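Glycogen synthase (Cyanobacterium sp. CLg1, PDB 6GNF) is a bacterial glycogen (starch) synthase, a glycosyltransferase built from two Rossmann-like domains and modelled with adenosine-5'-diphosphate and a glycan. Local coordinates at residues 68-73 and 92-97; 98-103 and 150-155; 369-374 and 490-495. All coordinates share one frame; numbering follows the deposited sequence.

Interaction 1. Residues 68-73 and 92-97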
ATOM      1  N   TYR A  68      -6.374 -13.998  15.893  1.00 56.88           N
ATOM      2  CA  TYR A  68      -4.921 -14.161  15.803  1.00 57.04           C
ATOM      3  C   TYR A  68      -4.412 -14.926  17.008  1.00 60.17           C
ATOM      4  O   TYR A  68      -4.738 -14.574  18.139  1.00 60.78           O
ATOM      5  CB  TYR A  68      -4.227 -12.804  15.710  1.00 55.30           C
ATOM      6  CG  TYR A  68      -4.802 -11.918  14.626  1.00 53.56           C
ATOM      7  CD1 TYR A  68      -4.887 -12.364  13.318  1.00 54.06           C
ATOM      8  CD2 TYR A  68      -5.266 -10.638  14.916  1.00 52.45           C
ATOM      9  CE1 TYR A  68      -5.412 -11.562  12.317  1.00 53.53           C
ATOM     10  CE2 TYR A  68      -5.797  -9.833  13.925  1.00 52.16           C
ATOM     11  CZ  TYR A  68      -5.866 -10.299  12.625  1.00 52.69           C
ATOM     12  OH  TYR A  68      -6.398  -9.479  11.652  1.00 53.59           O
ATOM     13  N   GLU A  69      -3.614 -15.959  16.761  1.00 65.09           N
ATOM     14  CA  GLU A  69      -3.234 -16.911  17.810  1.00 69.61           C
ATOM     15  C   GLU A  69      -2.371 -16.326  18.920  1.00 66.87           C
ATOM     16  O   GLU A  69      -2.484 -16.739  20.062  1.00 66.93           O
ATOM     17  CB  GLU A  69      -2.510 -18.113  17.204  1.00 75.98           C
ATOM     18  CG  GLU A  69      -3.430 -19.045  16.432  1.00 81.73           C
ATOM     19  CD  GLU A  69      -2.878 -20.451  16.315  1.00 90.24           C
ATOM     20  OE1 GLU A  69      -3.485 -21.382  16.890  1.00 96.46           O
ATOM     21  OE2 GLU A  69      -1.829 -20.628  15.657  1.00 96.30           O
ATOM     22  N   ASP A  70      -1.538 -15.348  18.588  1.00 65.45           N
ATOM     23  CA  ASP A  70      -0.623 -14.758  19.561  1.00 66.70           C
ATOM     24  C   ASP A  70      -1.230 -13.576  20.341  1.00 66.18           C
ATOM     25  O   ASP A  70      -0.531 -12.930  21.121  1.00 67.63           O
ATOM     26  CB  ASP A  70       0.678 -14.320  18.870  1.00 67.74           C
ATOM     27  CG  ASP A  70       0.460 -13.246  17.814  1.00 67.29           C
ATOM     28  OD1 ASP A  70      -0.710 -12.988  17.476  1.00 69.14           O
ATOM     29  OD2 ASP A  70       1.466 -12.732  17.274  1.00 72.15           O
ATOM     30  N   ALA A  71      -2.523 -13.313  20.160  1.00 62.19           N
ATOM     31  CA  ALA A  71      -3.162 -12.154  20.766  1.00 63.15           C
ATOM     32  C   ALA A  71      -4.102 -12.559  21.888  1.00 63.98           C
ATOM     33  O   ALA A  71      -5.029 -13.321  21.669  1.00 66.99           O
ATOM     34  CB  ALA A  71      -3.941 -11.383  19.716  1.00 62.84           C
ATOM     35  N   TRP A  72      -3.931 -11.963  23.061  1.00 62.73           N
ATOM     36  CA  TRP A  72      -4.759 -12.293  24.216  1.00 62.34           C
ATOM     37  C   TRP A  72      -5.812 -11.208  24.468  1.00 56.42           C
ATOM     38  O   TRP A  72      -5.628 -10.034  24.174  1.00 51.89           O
ATOM     39  CB  TRP A  72      -3.890 -12.512  25.470  1.00 67.15           C
ATOM     40  CG  TRP A  72      -3.197 -11.256  26.007  1.00 72.45           C
ATOM     41  CD1 TRP A  72      -3.723 -10.326  26.877  1.00 74.07           C
ATOM     42  CD2 TRP A  72      -1.859 -10.810  25.707  1.00 75.49           C
ATOM     43  NE1 TRP A  72      -2.795  -9.335  27.126  1.00 75.19           N
ATOM     44  CE2 TRP A  72      -1.647  -9.608  26.424  1.00 76.44           C
ATOM     45  CE3 TRP A  72      -0.822 -11.311  24.906  1.00 75.39           C
ATOM     46  CZ2 TRP A  72      -0.442  -8.902  26.360  1.00 79.43           C
ATOM     47  CZ3 TRP A  72       0.376 -10.601  24.838  1.00 78.11           C
ATOM     48  CH2 TRP A  72       0.555  -9.411  25.562  1.00 79.41           C
ATOM     49  N   ASP A  73      -6.924 -11.607  25.066  1.00 56.21           N
ATOM     50  CA  ASP A  73      -7.977 -10.677  25.454  1.00 53.81           C
ATOM     51  C   ASP A  73      -7.514  -9.877  26.674  1.00 51.75           C
ATOM     52  O   ASP A  73      -7.223 -10.444  27.706  1.00 54.41           O
ATOM     53  CB  ASP A  73      -9.258 -11.460  25.784  1.00 55.59           C
ATOM     54  CG  ASP A  73     -10.461 -10.554  26.080  1.00 55.97           C
ATOM     55  OD1 ASP A  73     -10.301  -9.334  26.228  1.00 54.73           O
ATOM     56  OD2 ASP A  73     -11.606 -11.050  26.194  1.00 58.21           O
ATOM     57  N   PHE A  92      -7.841  -6.842  22.020  1.00 43.81           N
ATOM     58  CA  PHE A  92      -6.903  -7.944  22.115  1.00 44.33           C
ATOM     59  C   PHE A  92      -5.520  -7.363  21.875  1.00 45.43           C
ATOM     60  O   PHE A  92      -5.391  -6.288  21.292  1.00 44.00           O
ATOM     61  CB  PHE A  92      -7.233  -9.029  21.094  1.00 44.40           C
ATOM     62  CG  PHE A  92      -8.410  -9.880  21.475  1.00 44.17           C
ATOM     63  CD1 PHE A  92      -9.686  -9.338  21.510  1.00 44.13           C
ATOM     64  CD2 PHE A  92      -8.247 -11.210  21.796  1.00 45.79           C
ATOM     65  CE1 PHE A  92     -10.777 -10.111  21.858  1.00 44.85           C
ATOM     66  CE2 PHE A  92      -9.329 -11.997  22.144  1.00 46.75           C
ATOM     67  CZ  PHE A  92     -10.599 -11.444  22.178  1.00 46.97           C
ATOM     68  N   HIS A  93      -4.497  -8.090  22.301  1.00 49.85           N
ATOM     69  CA  HIS A  93      -3.146  -7.551  22.376  1.00 52.72           C
ATOM     70  C   HIS A  93      -2.127  -8.628  22.056  1.00 52.02           C
ATOM     71  O   HIS A  93      -2.196  -9.711  22.609  1.00 53.96           O
ATOM     72  CB  HIS A  93      -2.923  -6.989  23.786  1.00 55.11           C
ATOM     73  CG  HIS A  93      -1.578  -6.367  23.997  1.00 60.52           C
ATOM     74  ND1 HIS A  93      -1.092  -6.069  25.247  1.00 64.85           N
ATOM     75  CD2 HIS A  93      -0.613  -5.992  23.124  1.00 65.15           C
ATOM     76  CE1 HIS A  93       0.116  -5.543  25.138  1.00 65.70           C
ATOM     77  NE2 HIS A  93       0.430  -5.485  23.860  1.00 64.49           N
ATOM     78  N   SER A  94      -1.240  -8.346  21.108  1.00 52.77           N
ATOM     79  CA  SER A  94      -0.056  -9.174  20.891  1.00 53.32           C
ATOM     80  C   SER A  94       1.195  -8.311  20.912  1.00 54.54           C
ATOM     81  O   SER A  94       1.107  -7.092  20.769  1.00 53.69           O
ATOM     82  CB  SER A  94      -0.156 -10.008  19.604  1.00 51.69           C
ATOM     83  OG  SER A  94      -0.423  -9.230  18.458  1.00 49.97           O
ATOM     84  N   TYR A  95       2.333  -8.946  21.184  1.00 59.56           N
ATOM     85  CA  TYR A  95       3.592  -8.236  21.357  1.00 62.59           C
ATOM     86  C   TYR A  95       4.679  -8.948  20.596  1.00 62.93           C
ATOM     87  O   TYR A  95       4.862 -10.146  20.735  1.00 61.69           O
ATOM     88  CB  TYR A  95       3.906  -8.064  22.851  1.00 65.21           C
ATOM     89  CG  TYR A  95       5.160  -7.267  23.118  1.00 68.68           C
ATOM     90  CD1 TYR A  95       6.404  -7.868  23.065  1.00 71.14           C
ATOM     91  CD2 TYR A  95       5.107  -5.900  23.376  1.00 71.30           C
ATOM     92  CE1 TYR A  95       7.561  -7.139  23.284  1.00 73.94           C
ATOM     93  CE2 TYR A  95       6.257  -5.172  23.616  1.00 73.23           C
ATOM     94  CZ  TYR A  95       7.474  -5.808  23.602  1.00 74.33           C
ATOM     95  OH  TYR A  95       8.649  -5.113  23.778  1.00 73.74           O
ATOM     96  N   LYS A  96       5.324  -8.242  19.674  1.00 64.23           N
ATOM     97  CA  LYS A  96       6.297  -8.872  18.793  1.00 68.32           C
ATOM     98  C   LYS A  96       7.386  -7.903  18.334  1.00 65.14           C
ATOM     99  O   LYS A  96       7.080  -6.843  17.777  1.00 59.28           O
ATOM    100  CB  LYS A  96       5.577  -9.449  17.577  1.00 71.61           C
ATOM    101  CG  LYS A  96       6.227 -10.697  17.008  1.00 79.45           C
ATOM    102  CD  LYS A  96       5.467 -11.205  15.791  1.00 83.05           C
ATOM    103  CE  LYS A  96       5.780 -10.387  14.547  1.00 87.11           C
ATOM    104  NZ  LYS A  96       4.549  -9.992  13.809  1.00 90.62           N
ATOM    105  N   LYS A  97       8.643  -8.331  18.475  1.00 66.96           N
ATOM    106  CA  LYS A  97       9.799  -7.538  18.077  1.00 66.53           C
ATOM    107  C   LYS A  97       9.714  -6.101  18.577  1.00 61.78           C
ATOM    108  O   LYS A  97       9.848  -5.160  17.780  1.00 58.26           O
ATOM    109  CB  LYS A  97       9.931  -7.539  16.557  1.00 70.62           C
ATOM    110  CG  LYS A  97      10.322  -8.877  15.965  1.00 78.97           C
ATOM    111  CD  LYS A  97      10.163  -8.823  14.461  1.00 84.80           C
ATOM    112  CE  LYS A  97      11.104  -9.775  13.745  1.00 91.28           C
ATOM    113  NZ  LYS A  97      10.860 -11.194  14.114  1.00 98.34           N
TER
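Trp-72 and His-93 are an antiparallel hydrogen-bonded pair of the hairpin formed by strands 72-82 and 85-96: Trp-72 N donates to His-93 O at 2.9 Å, and His-93 N returns a bond to Trp-72 O at 2.9 Å. Asp-73 and Phe-92 follow as a non-hydrogen-bonded pair. A type I turn from Tyr-68 to Ala-71 leads in, and Ala-71 CA adds a CA-H...O contact to His-93 O at 3.2 Å.

Trp-72 has CG between its backbone N and carbonyl carbon (chi1 68°), which lays the indole over the partner strand, alongside the His-93 side chain and pointing the same way, one face over His-93 O. The imidazole of His-93 meets the six-membered ring obliquely, planes at 48°, with Trp-72 CZ2 3.1 Å from His-93 ND1. On the other face of the sheet Asp-73 CA sits 3.9 Å from the Phe-92 ring centroid in a CH-pi contact, and the carboxylate stacks on the ring, their planes 22° apart, while OD1 is held by Glu-75 N. Asp-70, whose OD2 is bonded to Tyr-34 OH, brings OD1 to 3.7 Å from Ser-94 CB.

Strand 72-82 is outermost in the nine-stranded mixed sheet. Strand 85-96 lies between it and strand 99-105, whose Trp-103 bonds Ser-94 OG and packs against Ala-71.

Interaction 2. Residues 98-103 and 150-155; sequences GVDHIW and VPLGAK
Asp-100 points its carboxylate at the backbone of Gly-153, and the two oxygens share one N-H unequally. Gly-153 N reaches Asp-100 OD1 at 2.9 Å with a 146° angle at the hydrogen, while the bond from Gly-153 N to Asp-100 OD2 is weak at 3.4 Å. The donor meets OD1 on the syn side, 19° out of the carboxylate plane. OD1 also takes a bond from His-93 NE2 of the neighbouring strand, so two N-H groups grip this one buried oxygen.

Leu-152 crosses the aspartate at a slant: its CB comes to 3.4 Å from Asp-100 OD2, and its CD2 rests 3.8 Å from Asp-100 CB. The leucine thus covers the carboxylate with hydrocarbon next to the amide that binds it. Two residues along the strand, Ile-102 extends CD1 toward the same loop and meets Val-150 tip to tip, Ile-102 CD1 to Val-150 CG1 at 3.6 Å. The methyl that meets Ile-102 is the branch anti to the valine's backbone N (chi1 -179°), beside the carbonyl carbon. Leu-152 comes in at about a right angle to the isoleucine, with Leu-152 CD2 4.2 Å from Ile-102 CD1.

The loop that follows helix 146-149 is in this way pinned against one face of strand 99-105. His-101, whose CB points away from the loop, bonds Thr-60 OG1 through ND1, and the strand itself runs between strands 85-96 and 57-63, pairing through its backbone with both.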
ATOM      1  N   GLY A  98       9.416  -5.953  19.865  1.00 59.83           N
ATOM      2  CA  GLY A  98       9.383  -4.658  20.507  1.00 58.99           C
ATOM      3  C   GLY A  98       8.198  -3.780  20.168  1.00 58.29           C
ATOM      4  O   GLY A  98       8.205  -2.611  20.529  1.00 60.43           O
ATOM      5  N   VAL A  99       7.209  -4.307  19.439  1.00 55.67           N
ATOM      6  CA  VAL A  99       6.019  -3.536  19.065  1.00 52.45           C
ATOM      7  C   VAL A  99       4.741  -4.182  19.611  1.00 51.68           C
ATOM      8  O   VAL A  99       4.550  -5.401  19.467  1.00 48.85           O
ATOM      9  CB  VAL A  99       5.868  -3.422  17.530  1.00 52.15           C
ATOM     10  CG1 VAL A  99       4.680  -2.543  17.171  1.00 49.78           C
ATOM     11  CG2 VAL A  99       7.138  -2.861  16.898  1.00 53.69           C
ATOM     12  N   ASP A 100       3.871  -3.351  20.193  1.00 49.86           N
ATOM     13  CA  ASP A 100       2.548  -3.773  20.648  1.00 50.19           C
ATOM     14  C   ASP A 100       1.549  -3.675  19.508  1.00 49.72           C
ATOM     15  O   ASP A 100       1.409  -2.633  18.880  1.00 48.69           O
ATOM     16  CB  ASP A 100       2.058  -2.885  21.788  1.00 50.36           C
ATOM     17  CG  ASP A 100       2.895  -3.040  23.036  1.00 52.17           C
ATOM     18  OD1 ASP A 100       2.611  -3.986  23.815  1.00 52.96           O
ATOM     19  OD2 ASP A 100       3.872  -2.297  23.250  1.00 51.87           O
ATOM     20  N   HIS A 101       0.828  -4.765  19.264  1.00 50.40           N
ATOM     21  CA  HIS A 101      -0.248  -4.766  18.286  1.00 49.48           C
ATOM     22  C   HIS A 101      -1.542  -4.913  19.046  1.00 48.71           C
ATOM     23  O   HIS A 101      -1.732  -5.866  19.803  1.00 50.11           O
ATOM     24  CB  HIS A 101      -0.067  -5.912  17.301  1.00 50.19           C
ATOM     25  CG  HIS A 101       1.252  -5.882  16.604  1.00 50.91           C
ATOM     26  ND1 HIS A 101       1.625  -4.851  15.770  1.00 51.78           N
ATOM     27  CD2 HIS A 101       2.294  -6.740  16.635  1.00 54.03           C
ATOM     28  CE1 HIS A 101       2.840  -5.087  15.306  1.00 52.61           C
ATOM     29  NE2 HIS A 101       3.268  -6.224  15.815  1.00 52.98           N
ATOM     30  N   ILE A 102      -2.379  -3.889  18.948  1.00 47.24           N
ATOM     31  CA  ILE A 102      -3.668  -3.874  19.598  1.00 46.72           C
ATOM     32  C   ILE A 102      -4.718  -4.116  18.529  1.00 45.71           C
ATOM     33  O   ILE A 102      -4.712  -3.473  17.475  1.00 45.52           O
ATOM     34  CB  ILE A 102      -3.945  -2.511  20.261  1.00 49.03           C
ATOM     35  CG1 ILE A 102      -2.759  -2.067  21.135  1.00 48.43           C
ATOM     36  CG2 ILE A 102      -5.244  -2.554  21.050  1.00 48.04           C
ATOM     37  CD1 ILE A 102      -2.340  -3.076  22.156  1.00 53.01           C
ATOM     38  N   TRP A 103      -5.640  -5.025  18.811  1.00 45.58           N
ATOM     39  CA  TRP A 103      -6.662  -5.397  17.852  1.00 44.82           C
ATOM     40  C   TRP A 103      -8.040  -5.092  18.404  1.00 45.55           C
ATOM     41  O   TRP A 103      -8.415  -5.546  19.485  1.00 46.85           O
ATOM     42  CB  TRP A 103      -6.573  -6.881  17.555  1.00 46.36           C
ATOM     43  CG  TRP A 103      -5.199  -7.348  17.236  1.00 45.36           C
ATOM     44  CD1 TRP A 103      -4.391  -8.088  18.034  1.00 45.67           C
ATOM     45  CD2 TRP A 103      -4.468  -7.115  16.025  1.00 43.99           C
ATOM     46  NE1 TRP A 103      -3.202  -8.344  17.398  1.00 45.16           N
ATOM     47  CE2 TRP A 103      -3.228  -7.772  16.160  1.00 44.56           C
ATOM     48  CE3 TRP A 103      -4.749  -6.441  14.837  1.00 41.29           C
ATOM     49  CZ2 TRP A 103      -2.260  -7.755  15.169  1.00 44.80           C
ATOM     50  CZ3 TRP A 103      -3.776  -6.423  13.832  1.00 42.32           C
ATOM     51  CH2 TRP A 103      -2.546  -7.073  14.008  1.00 43.32           C
ATOM     52  N   VAL A 150      -4.809   0.577  27.481  1.00 46.10           N
ATOM     53  CA  VAL A 150      -4.164  -0.716  27.246  1.00 46.52           C
ATOM     54  C   VAL A 150      -2.706  -0.743  27.734  1.00 48.53           C
ATOM     55  O   VAL A 150      -1.842  -0.080  27.162  1.00 49.36           O
ATOM     56  CB  VAL A 150      -4.221  -1.090  25.750  1.00 46.64           C
ATOM     57  CG1 VAL A 150      -3.573  -2.440  25.500  1.00 47.15           C
ATOM     58  CG2 VAL A 150      -5.667  -1.115  25.259  1.00 47.01           C
ATOM     59  N   PRO A 151      -2.401  -1.575  28.749  1.00 49.56           N
ATOM     60  CA  PRO A 151      -1.020  -1.656  29.208  1.00 51.98           C
ATOM     61  C   PRO A 151      -0.138  -2.360  28.185  1.00 54.53           C
ATOM     62  O   PRO A 151      -0.469  -3.443  27.694  1.00 56.34           O
ATOM     63  CB  PRO A 151      -1.109  -2.487  30.487  1.00 53.40           C
ATOM     64  CG  PRO A 151      -2.350  -3.295  30.331  1.00 53.37           C
ATOM     65  CD  PRO A 151      -3.293  -2.472  29.506  1.00 51.86           C
ATOM     66  N   LEU A 152       1.016  -1.770  27.914  1.00 55.38           N
ATOM     67  CA  LEU A 152       1.863  -2.192  26.816  1.00 57.32           C
ATOM     68  C   LEU A 152       3.060  -2.981  27.323  1.00 60.40           C
ATOM     69  O   LEU A 152       3.252  -3.175  28.519  1.00 60.07           O
ATOM     70  CB  LEU A 152       2.332  -0.964  26.029  1.00 55.15           C
ATOM     71  CG  LEU A 152       1.242  -0.074  25.456  1.00 53.92           C
ATOM     72  CD1 LEU A 152       1.843   1.120  24.742  1.00 53.51           C
ATOM     73  CD2 LEU A 152       0.325  -0.843  24.508  1.00 54.70           C
ATOM     74  N   GLY A 153       3.845  -3.482  26.385  1.00 67.23           N
ATOM     75  CA  GLY A 153       5.034  -4.252  26.694  1.00 72.60           C
ATOM     76  C   GLY A 153       4.715  -5.727  26.817  1.00 79.15           C
ATOM     77  O   GLY A 153       3.558  -6.144  26.663  1.00 75.88           O
ATOM     78  N   ALA A 154       5.755  -6.514  27.076  1.00 91.33           N
ATOM     79  CA  ALA A 154       5.604  -7.937  27.326  1.00 98.43           C
ATOM     80  C   ALA A 154       4.576  -8.146  28.444  1.00103.66           C
ATOM     81  O   ALA A 154       4.810  -7.790  29.604  1.00103.67           O
ATOM     82  CB  ALA A 154       6.942  -8.557  27.700  1.00 99.44           C
ATOM     83  N   LYS A 155       3.452  -8.763  28.081  1.00106.79           N
ATOM     84  CA  LYS A 155       2.354  -9.052  29.010  1.00111.48           C
ATOM     85  C   LYS A 155       1.851  -7.824  29.776  1.00108.82           C
ATOM     86  O   LYS A 155       1.541  -7.909  30.972  1.00109.29           O
ATOM     87  CB  LYS A 155       2.770 -10.158  29.977  1.00119.42           C
ATOM     88  CG  LYS A 155       3.159 -11.415  29.230  1.00125.54           C
ATOM     89  CD  LYS A 155       3.702 -12.495  30.144  1.00131.01           C
ATOM     90  CE  LYS A 155       4.309 -13.624  29.319  1.00132.60           C
ATOM     91  NZ  LYS A 155       3.335 -14.212  28.357  1.00134.03           N
TER

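Interaction 3. Residues 369-374 and 490-495; sequences IAAMPK and QGVDAM
Ala-371 and Val-492 bring the two backbones close, CA to CA 5.2 Å, where the chain passes from helix 365-370 into helix 372-375 alongside helix 485-503. The small methyl of Ala-371 is consistent with so close an approach.

Val-492 points toward that backbone and sets both branches against it. Its CG1, anti to the backbone N (chi1 165°), lies 3.6 Å from Ala-371 CB. The other branch, CG2, lies over the backbone of Ala-371, 3.7 Å from its N, and also touches Ala-370 CB at 4.0 Å. One turn further along the helix Met-495 runs out extended as far as its sulfur and then bends at chi3 (72°), which brings its terminal methyl back onto the contact. Met-495 CE is 3.5 Å from Ala-371 CB, tighter than usual for two carbons. Ala-371 is therefore held by the valine branches and a methionine methyl together.

Along the exposed border of this apolar patch a salt bridge takes over. Lys-374 bends at chi2 and chi4, carrying its ammonium group across the valine to the acid: Lys-374 NZ is 3.1 Å from Asp-493 OD1, which it meets on the syn side, 18° out of the carboxylate plane. On its way NZ passes 4.1 Å from Val-492 CG1. It has a second, weak partner in Gln-489 OE1, so the ammonium group is shared, unequally, between residues one turn apart on helix 485-503.

Val-492 and Met-495 also pack on Val-367 of helix 365-370, while Met-495 reaches Ile-368 as well. This is plain helix packing in the Rossmann-like domain built on the six-stranded parallel sheet, one of the two such domains that make up the GT-B fold of glycogen synthases.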
ATOM      1  N   ILE A 369      -0.657  -7.448 -21.069  1.00 77.68           N
ATOM      2  CA  ILE A 369      -1.434  -8.410 -21.842  1.00 81.01           C
ATOM      3  C   ILE A 369      -1.671  -7.911 -23.269  1.00 82.49           C
ATOM      4  O   ILE A 369      -1.511  -8.667 -24.224  1.00 85.03           O
ATOM      5  CB  ILE A 369      -2.773  -8.730 -21.146  1.00 82.40           C
ATOM      6  CG1 ILE A 369      -2.510  -9.541 -19.874  1.00 82.49           C
ATOM      7  CG2 ILE A 369      -3.702  -9.508 -22.072  1.00 84.63           C
ATOM      8  CD1 ILE A 369      -3.680  -9.578 -18.914  1.00 84.29           C
ATOM      9  N   ALA A 370      -2.028  -6.637 -23.406  1.00 81.64           N
ATOM     10  CA  ALA A 370      -2.272  -6.043 -24.721  1.00 83.31           C
ATOM     11  C   ALA A 370      -0.992  -5.926 -25.554  1.00 84.62           C
ATOM     12  O   ALA A 370      -1.058  -5.863 -26.782  1.00 88.38           O
ATOM     13  CB  ALA A 370      -2.930  -4.680 -24.576  1.00 82.66           C
ATOM     14  N   ALA A 371       0.163  -5.912 -24.892  1.00 82.77           N
ATOM     15  CA  ALA A 371       1.448  -5.737 -25.572  1.00 83.75           C
ATOM     16  C   ALA A 371       1.976  -7.006 -26.237  1.00 85.79           C
ATOM     17  O   ALA A 371       2.948  -6.938 -26.990  1.00 87.06           O
ATOM     18  CB  ALA A 371       2.486  -5.206 -24.592  1.00 81.55           C
ATOM     19  N   MET A 372       1.343  -8.149 -25.969  1.00 87.23           N
ATOM     20  CA  MET A 372       1.871  -9.457 -26.390  1.00 89.17           C
ATOM     21  C   MET A 372       2.196  -9.572 -27.881  1.00 91.79           C
ATOM     22  O   MET A 372       3.264 -10.075 -28.229  1.00 93.19           O
ATOM     23  CB  MET A 372       0.923 -10.587 -25.971  1.00 89.68           C
ATOM     24  CG  MET A 372       0.887 -10.831 -24.470  1.00 87.98           C
ATOM     25  SD  MET A 372       2.394 -11.615 -23.858  1.00 87.14           S
ATOM     26  CE  MET A 372       2.388 -11.078 -22.148  1.00 84.16           C
ATOM     27  N   PRO A 373       1.300  -9.087 -28.763  1.00 94.36           N
ATOM     28  CA  PRO A 373       1.608  -9.170 -30.197  1.00 97.14           C
ATOM     29  C   PRO A 373       2.930  -8.495 -30.568  1.00 97.61           C
ATOM     30  O   PRO A 373       3.664  -9.013 -31.410  1.00100.89           O
ATOM     31  CB  PRO A 373       0.427  -8.449 -30.857  1.00 98.51           C
ATOM     32  CG  PRO A 373      -0.685  -8.549 -29.864  1.00 97.57           C
ATOM     33  CD  PRO A 373      -0.024  -8.480 -28.524  1.00 93.85           C
ATOM     34  N   LYS A 374       3.245  -7.373 -29.923  1.00 96.00           N
ATOM     35  CA  LYS A 374       4.493  -6.658 -30.188  1.00 96.44           C
ATOM     36  C   LYS A 374       5.695  -7.236 -29.439  1.00 94.79           C
ATOM     37  O   LYS A 374       6.835  -6.956 -29.794  1.00 95.39           O
ATOM     38  CB  LYS A 374       4.353  -5.182 -29.817  1.00 96.79           C
ATOM     39  CG  LYS A 374       3.420  -4.385 -30.719  1.00100.48           C
ATOM     40  CD  LYS A 374       3.868  -2.932 -30.812  1.00101.96           C
ATOM     41  CE  LYS A 374       2.874  -2.067 -31.570  1.00104.53           C
ATOM     42  NZ  LYS A 374       1.776  -1.609 -30.676  1.00104.21           N
ATOM     43  N   GLN A 490      -1.077   3.247 -26.577  1.00 88.87           N
ATOM     44  CA  GLN A 490      -0.029   4.215 -26.253  1.00 89.59           C
ATOM     45  C   GLN A 490       0.783   3.731 -25.063  1.00 86.49           C
ATOM     46  O   GLN A 490       2.005   3.895 -25.028  1.00 86.66           O
ATOM     47  CB  GLN A 490      -0.628   5.577 -25.921  1.00 92.06           C
ATOM     48  CG  GLN A 490      -1.413   6.196 -27.062  1.00 95.41           C
ATOM     49  CD  GLN A 490      -1.662   7.677 -26.871  1.00 96.45           C
ATOM     50  OE1 GLN A 490      -1.743   8.422 -27.838  1.00 99.56           O
ATOM     51  NE2 GLN A 490      -1.782   8.111 -25.620  1.00 96.02           N
ATOM     52  N   GLY A 491       0.093   3.153 -24.083  1.00 83.01           N
ATOM     53  CA  GLY A 491       0.743   2.534 -22.935  1.00 80.42           C
ATOM     54  C   GLY A 491       1.658   1.396 -23.348  1.00 79.72           C
ATOM     55  O   GLY A 491       2.792   1.296 -22.868  1.00 77.51           O
ATOM     56  N   VAL A 492       1.166   0.537 -24.244  1.00 80.39           N
ATOM     57  CA  VAL A 492       1.958  -0.575 -24.769  1.00 80.74           C
ATOM     58  C   VAL A 492       3.274  -0.062 -25.344  1.00 81.55           C
ATOM     59  O   VAL A 492       4.350  -0.513 -24.945  1.00 80.94           O
ATOM     60  CB  VAL A 492       1.179  -1.369 -25.847  1.00 83.30           C
ATOM     61  CG1 VAL A 492       2.099  -2.283 -26.645  1.00 83.65           C
ATOM     62  CG2 VAL A 492       0.066  -2.179 -25.197  1.00 82.81           C
ATOM     63  N   ASP A 493       3.177   0.930 -26.222  1.00 83.43           N
ATOM     64  CA  ASP A 493       4.352   1.525 -26.851  1.00 84.40           C
ATOM     65  C   ASP A 493       5.270   2.178 -25.809  1.00 81.46           C
ATOM     66  O   ASP A 493       6.488   2.021 -25.842  1.00 79.99           O
ATOM     67  CB  ASP A 493       3.921   2.546 -27.910  1.00 88.16           C
ATOM     68  CG  ASP A 493       3.162   1.902 -29.085  1.00 91.19           C
ATOM     69  OD1 ASP A 493       3.343   0.690 -29.350  1.00 90.71           O
ATOM     70  OD2 ASP A 493       2.386   2.607 -29.761  1.00 94.51           O
ATOM     71  N   ALA A 494       4.675   2.861 -24.838  1.00 80.14           N
ATOM     72  CA  ALA A 494       5.433   3.520 -23.776  1.00 78.33           C
ATOM     73  C   ALA A 494       6.205   2.518 -22.907  1.00 76.99           C
ATOM     74  O   ALA A 494       7.345   2.777 -22.510  1.00 77.47           O
ATOM     75  CB  ALA A 494       4.502   4.360 -22.921  1.00 77.18           C
ATOM     76  N   MET A 495       5.587   1.374 -22.626  1.00 76.55           N
ATOM     77  CA  MET A 495       6.231   0.322 -21.841  1.00 75.63           C
ATOM     78  C   MET A 495       7.409  -0.260 -22.611  1.00 76.71           C
ATOM     79  O   MET A 495       8.500  -0.409 -22.076  1.00 76.95           O
ATOM     80  CB  MET A 495       5.224  -0.789 -21.507  1.00 74.35           C
ATOM     81  CG  MET A 495       5.798  -1.947 -20.701  1.00 72.51           C
ATOM     82  SD  MET A 495       4.585  -3.240 -20.370  1.00 70.33           S
ATOM     83  CE  MET A 495       4.427  -3.976 -21.994  1.00 72.57           C
TER

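Interactions 1 and 2 are neighbours in one sheet, their centres 8 Å apart. Strand 85-96 of the first pairs with strand 99-105 of the second, and the link from His-93 to Asp-100 ties the hairpin to the carboxylate that holds the 150-155 loop. Interaction 1 is partly buried, at the sheet's border, and relies on backbone pairing and aromatic rings; interaction 2 is wholly buried and combines an acid-amide bond with aliphatic contacts. Interaction 3 lies on the opposite side of the chain's centre, about 47 and 49 Å from the other two, centre to centre. There helices pack a valine and a methionine against alanines, with a salt bridge between exposed residues.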